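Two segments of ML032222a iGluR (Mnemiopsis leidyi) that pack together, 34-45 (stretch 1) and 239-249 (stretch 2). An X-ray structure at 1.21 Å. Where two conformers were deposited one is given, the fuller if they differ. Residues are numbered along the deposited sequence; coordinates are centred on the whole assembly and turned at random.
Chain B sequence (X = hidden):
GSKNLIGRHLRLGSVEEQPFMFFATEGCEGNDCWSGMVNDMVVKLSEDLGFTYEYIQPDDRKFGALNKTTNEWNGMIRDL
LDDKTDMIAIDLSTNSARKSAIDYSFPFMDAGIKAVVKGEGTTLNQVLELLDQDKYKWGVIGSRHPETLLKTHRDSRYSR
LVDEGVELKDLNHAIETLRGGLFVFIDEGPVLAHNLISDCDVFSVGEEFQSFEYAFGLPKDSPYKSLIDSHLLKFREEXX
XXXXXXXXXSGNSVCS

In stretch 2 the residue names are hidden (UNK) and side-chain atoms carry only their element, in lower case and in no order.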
# COMPACT_ATOMS: atom_id res chain seq x y z
N TRP B 34 20.55 -8.63 -15.33
CA TRP B 34 19.59 -7.86 -14.54
C TRP B 34 20.08 -7.67 -13.11
O TRP B 34 20.67 -8.58 -12.53
CB TRP B 34 18.24 -8.57 -14.53
CG TRP B 34 17.58 -8.64 -15.87
CD1 TRP B 34 17.78 -9.58 -16.85
CD2 TRP B 34 16.62 -7.72 -16.40
NE1 TRP B 34 17.01 -9.31 -17.94
CE2 TRP B 34 16.28 -8.18 -17.69
CE3 TRP B 34 16.01 -6.57 -15.91
CZ2 TRP B 34 15.34 -7.52 -18.49
CZ3 TRP B 34 15.08 -5.91 -16.71
CH2 TRP B 34 14.76 -6.39 -17.99
N SER B 35 19.82 -6.50 -12.54
CA SER B 35 20.12 -6.20 -11.16
C SER B 35 19.14 -5.13 -10.68
O SER B 35 18.46 -4.50 -11.48
CB SER B 35 21.56 -5.74 -10.98
OG SER B 35 21.82 -4.57 -11.75
N GLY B 36 19.08 -4.92 -9.37
CA GLY B 36 18.27 -3.87 -8.80
C GLY B 36 17.35 -4.37 -7.70
O GLY B 36 17.38 -5.55 -7.34
N MET B 37 16.56 -3.46 -7.14
CA MET B 37 15.65 -3.80 -6.05
C MET B 37 14.69 -4.92 -6.44
O MET B 37 14.50 -5.87 -5.67
CB MET B 37 14.87 -2.56 -5.64
CG MET B 37 13.77 -2.84 -4.63
SD MET B 37 13.00 -1.34 -4.06
CE MET B 37 11.85 -1.94 -2.84
N VAL B 38 14.06 -4.81 -7.60
CA VAL B 38 13.11 -5.84 -8.00
C VAL B 38 13.82 -7.17 -8.27
O VAL B 38 13.33 -8.23 -7.91
CB VAL B 38 12.25 -5.38 -9.21
CG1 VAL B 38 11.48 -6.53 -9.83
CG2 VAL B 38 11.28 -4.29 -8.74
N ASN B 39 14.99 -7.12 -8.90
CA ASN B 39 15.75 -8.34 -9.10
C ASN B 39 16.05 -9.04 -7.78
O ASN B 39 15.94 -10.26 -7.68
CB ASN B 39 17.05 -8.08 -9.86
CG ASN B 39 17.77 -9.36 -10.18
OD1 ASN B 39 17.28 -10.20 -10.92
ND2 ASN B 39 18.96 -9.52 -9.61
N ASP B 40 16.45 -8.28 -6.77
CA ASP B 40 16.73 -8.87 -5.46
C ASP B 40 15.47 -9.52 -4.87
O ASP B 40 15.56 -10.56 -4.25
CB ASP B 40 17.28 -7.81 -4.48
CG ASP B 40 18.72 -7.43 -4.74
OD1 ASP B 40 19.40 -8.10 -5.53
OD2 ASP B 40 19.16 -6.47 -4.08
N MET B 41 14.30 -8.91 -5.07
CA MET B 41 13.04 -9.51 -4.65
C MET B 41 12.78 -10.83 -5.38
O MET B 41 12.40 -11.81 -4.75
CB MET B 41 11.89 -8.53 -4.91
CG MET B 41 11.96 -7.28 -4.05
SD MET B 41 10.88 -5.95 -4.57
CE MET B 41 9.24 -6.65 -4.28
N VAL B 42 12.98 -10.84 -6.69
CA VAL B 42 12.74 -12.03 -7.51
C VAL B 42 13.68 -13.16 -7.11
O VAL B 42 13.27 -14.31 -7.00
CB VAL B 42 12.88 -11.71 -9.01
CG1 VAL B 42 12.91 -12.98 -9.85
CG2 VAL B 42 11.75 -10.82 -9.48
N VAL B 43 14.95 -12.84 -6.89
CA VAL B 43 15.92 -13.85 -6.49
C VAL B 43 15.47 -14.53 -5.20
O VAL B 43 15.49 -15.75 -5.08
CB VAL B 43 17.33 -13.24 -6.33
CG1 VAL B 43 18.27 -14.20 -5.61
CG2 VAL B 43 17.92 -12.88 -7.69
N LYS B 44 15.08 -13.74 -4.21
CA LYS B 44 14.63 -14.30 -2.94
C LYS B 44 13.34 -15.13 -3.10
O LYS B 44 13.23 -16.19 -2.51
CB LYS B 44 14.43 -13.18 -1.92
CG LYS B 44 14.27 -13.63 -0.48
CD LYS B 44 15.50 -14.37 0.06
CE LYS B 44 16.76 -13.49 0.09
NZ LYS B 44 17.93 -14.10 0.82
N LEU B 45 12.39 -14.65 -3.89
CA LEU B 45 11.17 -15.40 -4.18
C LEU B 45 11.53 -16.74 -4.81
O LEU B 45 10.94 -17.76 -4.45
CB LEU B 45 10.25 -14.62 -5.12
CG LEU B 45 9.50 -13.44 -4.50
CD1 LEU B 45 8.84 -12.62 -5.59
CD2 LEU B 45 8.48 -13.88 -3.46
N UNK B 239 10.91 -6.29 6.96
CA UNK B 239 11.74 -5.12 6.73
C UNK B 239 12.58 -5.20 5.47
O UNK B 239 13.39 -4.30 5.21
N UNK B 240 12.40 -6.27 4.70
CA UNK B 240 13.23 -6.50 3.53
C UNK B 240 13.01 -5.45 2.43
O UNK B 240 13.96 -5.02 1.78
c UNK B 240 13.30 -8.88 0.72
c UNK B 240 16.04 -8.75 0.94
c UNK B 240 14.11 -9.33 -0.32
c UNK B 240 15.24 -8.32 1.97
c UNK B 240 12.95 -7.91 3.00
c UNK B 240 13.85 -8.36 1.87
c UNK B 240 15.48 -9.27 -0.20
N UNK B 241 11.77 -5.03 2.23
CA UNK B 241 11.49 -4.02 1.22
C UNK B 241 12.23 -2.73 1.56
O UNK B 241 12.88 -2.14 0.70
c UNK B 241 9.71 -2.73 -0.03
c UNK B 241 9.67 -5.76 -0.57
c UNK B 241 9.23 -5.09 0.69
c UNK B 241 9.97 -3.79 1.03
N UNK B 242 12.15 -2.31 2.81
CA UNK B 242 12.80 -1.08 3.24
C UNK B 242 14.33 -1.20 3.11
O UNK B 242 14.99 -0.26 2.69
o UNK B 242 10.46 -0.22 5.95
c UNK B 242 12.42 -0.72 4.68
o UNK B 242 10.41 0.26 3.84
c UNK B 242 10.99 -0.20 4.82
N UNK B 243 14.87 -2.34 3.49
CA UNK B 243 16.31 -2.56 3.36
C UNK B 243 16.75 -2.48 1.89
O UNK B 243 17.79 -1.89 1.57
c UNK B 243 16.70 -3.90 4.01
c UNK B 243 16.64 -5.02 6.33
c UNK B 243 18.08 -4.40 3.55
c UNK B 243 16.65 -3.73 5.54
N UNK B 244 15.96 -3.03 0.98
CA UNK B 244 16.32 -2.95 -0.44
C UNK B 244 16.21 -1.54 -0.99
O UNK B 244 17.03 -1.15 -1.82
c UNK B 244 15.66 -5.37 -1.06
c UNK B 244 14.70 -6.13 -1.96
c UNK B 244 15.44 -3.87 -1.27
c UNK B 244 17.11 -5.81 -1.32
N UNK B 245 15.21 -0.77 -0.57
CA UNK B 245 15.11 0.61 -1.04
C UNK B 245 16.35 1.40 -0.56
O UNK B 245 16.93 2.19 -1.31
c UNK B 245 13.14 4.69 -4.64
c UNK B 245 13.45 4.55 -2.31
n UNK B 245 13.59 4.91 -1.00
c UNK B 245 13.20 3.31 -4.74
c UNK B 245 13.75 3.79 -0.24
c UNK B 245 13.51 3.15 -2.36
c UNK B 245 13.37 2.52 -3.61
c UNK B 245 13.27 5.33 -3.44
c UNK B 245 13.70 2.69 -1.02
c UNK B 245 13.83 1.27 -0.55
N UNK B 246 16.76 1.20 0.69
CA UNK B 246 17.97 1.84 1.19
C UNK B 246 19.21 1.43 0.39
O UNK B 246 20.07 2.26 0.08
o UNK B 246 20.57 4.04 3.87
c UNK B 246 18.15 1.52 2.68
c UNK B 246 19.45 2.02 3.29
c UNK B 246 19.50 3.52 3.48
o UNK B 246 18.46 4.19 3.25
N UNK B 247 19.32 0.14 0.07
CA UNK B 247 20.45 -0.36 -0.71
C UNK B 247 20.54 0.28 -2.08
O UNK B 247 21.62 0.67 -2.51
c UNK B 247 21.33 -2.50 -1.84
c UNK B 247 22.05 -4.60 -3.00
n UNK B 247 21.80 -6.07 -3.14
c UNK B 247 20.30 -1.87 -0.90
c UNK B 247 21.15 -4.00 -1.93
N UNK B 248 19.40 0.39 -2.76
CA UNK B 248 19.40 0.72 -4.18
C UNK B 248 19.11 2.18 -4.52
O UNK B 248 19.56 2.67 -5.56
n UNK B 248 19.07 -3.76 -4.75
c UNK B 248 18.39 -2.62 -4.34
c UNK B 248 21.61 -3.56 -7.42
c UNK B 248 20.84 -4.20 -6.48
c UNK B 248 21.49 -2.19 -7.66
c UNK B 248 19.94 -3.41 -5.75
c UNK B 248 19.81 -2.03 -5.96
c UNK B 248 18.82 -1.55 -5.05
c UNK B 248 18.38 -0.15 -4.93
c UNK B 248 20.61 -1.42 -6.94
N UNK B 249 18.34 2.89 -3.70
CA UNK B 249 18.01 4.26 -4.07
C UNK B 249 19.20 5.16 -3.77
O UNK B 249 20.01 4.89 -2.88
c UNK B 249 16.74 4.73 -3.38
o UNK B 249 16.92 4.80 -1.99
O HOH W 1 22.04 -8.30 -4.63

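Position 239 has no side-chain atoms, so it is Gly 239. Its phi is positive, and a CB would be jammed against the preceding carbonyl O; glycine escapes this, and here it ends one helix in a Schellman motif and N-caps the next.

Position 240 carries one carbon and then a ring of six carbons, set against Lys 44 and Asp 40: Phe 240. Its CB points toward stretch 1, and CE2 lies 4.2 Å from CB of Lys 44. A flat apolar ring suits this place beside the aliphatic part of Lys 44.

Position 241 has four carbons, forked at the first, one arm two carbons long, touching Met 37 and Met 41. This is Ile 241. The fork at CB lets it offer carbon to both methionine methyls: CG2 lies 3.6 Å from CE of Met 37, and CD1 3.8 Å from CE of Met 41.

Three positions do not touch stretch 1. At 242, two carbons, the second bearing two oxygens, give Asp 242, pointing away and exposed, as suits a charge. Position 243, four carbons forked at the first with one longer arm, is Ile 243; this contact does not account for the choice. Position 246, three carbons with two oxygens on the third, is Glu 246, its charge kept in solvent.

Position 244 has four carbons forked at the second, packed on Met 37, Asp 40 and Met 41, hence Leu 244. The branched end fits compactly: CD1 is 3.6 Å from CG of Met 41, and CD2 3.5 Å from OD2 of Asp 40.

Position 245 shows one carbon and fused rings of eight carbons and one nitrogen, edge-on to the sulfur of Met 37, so Trp 245. Its broad ring walls the Met 37 pocket, CE3 lying 3.9 Å from SD of Met 37.

Position 247, four carbons in a row ending in nitrogen that meets Asp 40, is Lys 247. Fully extended, it brings NZ 2.8 Å from OD2 of Asp 40, a salt bridge; water 1 also links NZ to OD1.

Position 248 has one carbon, then fused five- and six-membered rings holding eight carbons and one nitrogen, the nitrogen against Asp 40 and one face against Gly 36: Trp 248. NE1 donates to OD2 of Asp 40 at 2.8 Å, while CA of Gly 36 sits 3.4 Å from the six-membered ring's centroid, a CH-pi contact. Position 249, one carbon and one oxygen clear of stretch 1, is Ser 249, just past the helix, whose OG donates a hydrogen bond to O of Trp 245 (2.7 Å).

The helices run roughly antiparallel, at 141°. Met 37 is the knob, seated among Ile 241, Leu 244, Trp 245 and Trp 248, while Asp 40 adds a polar clasp by gathering Lys 247 and Trp 248 on one oxygen.

Stretch 2 239-249: GFIDILWEKWS
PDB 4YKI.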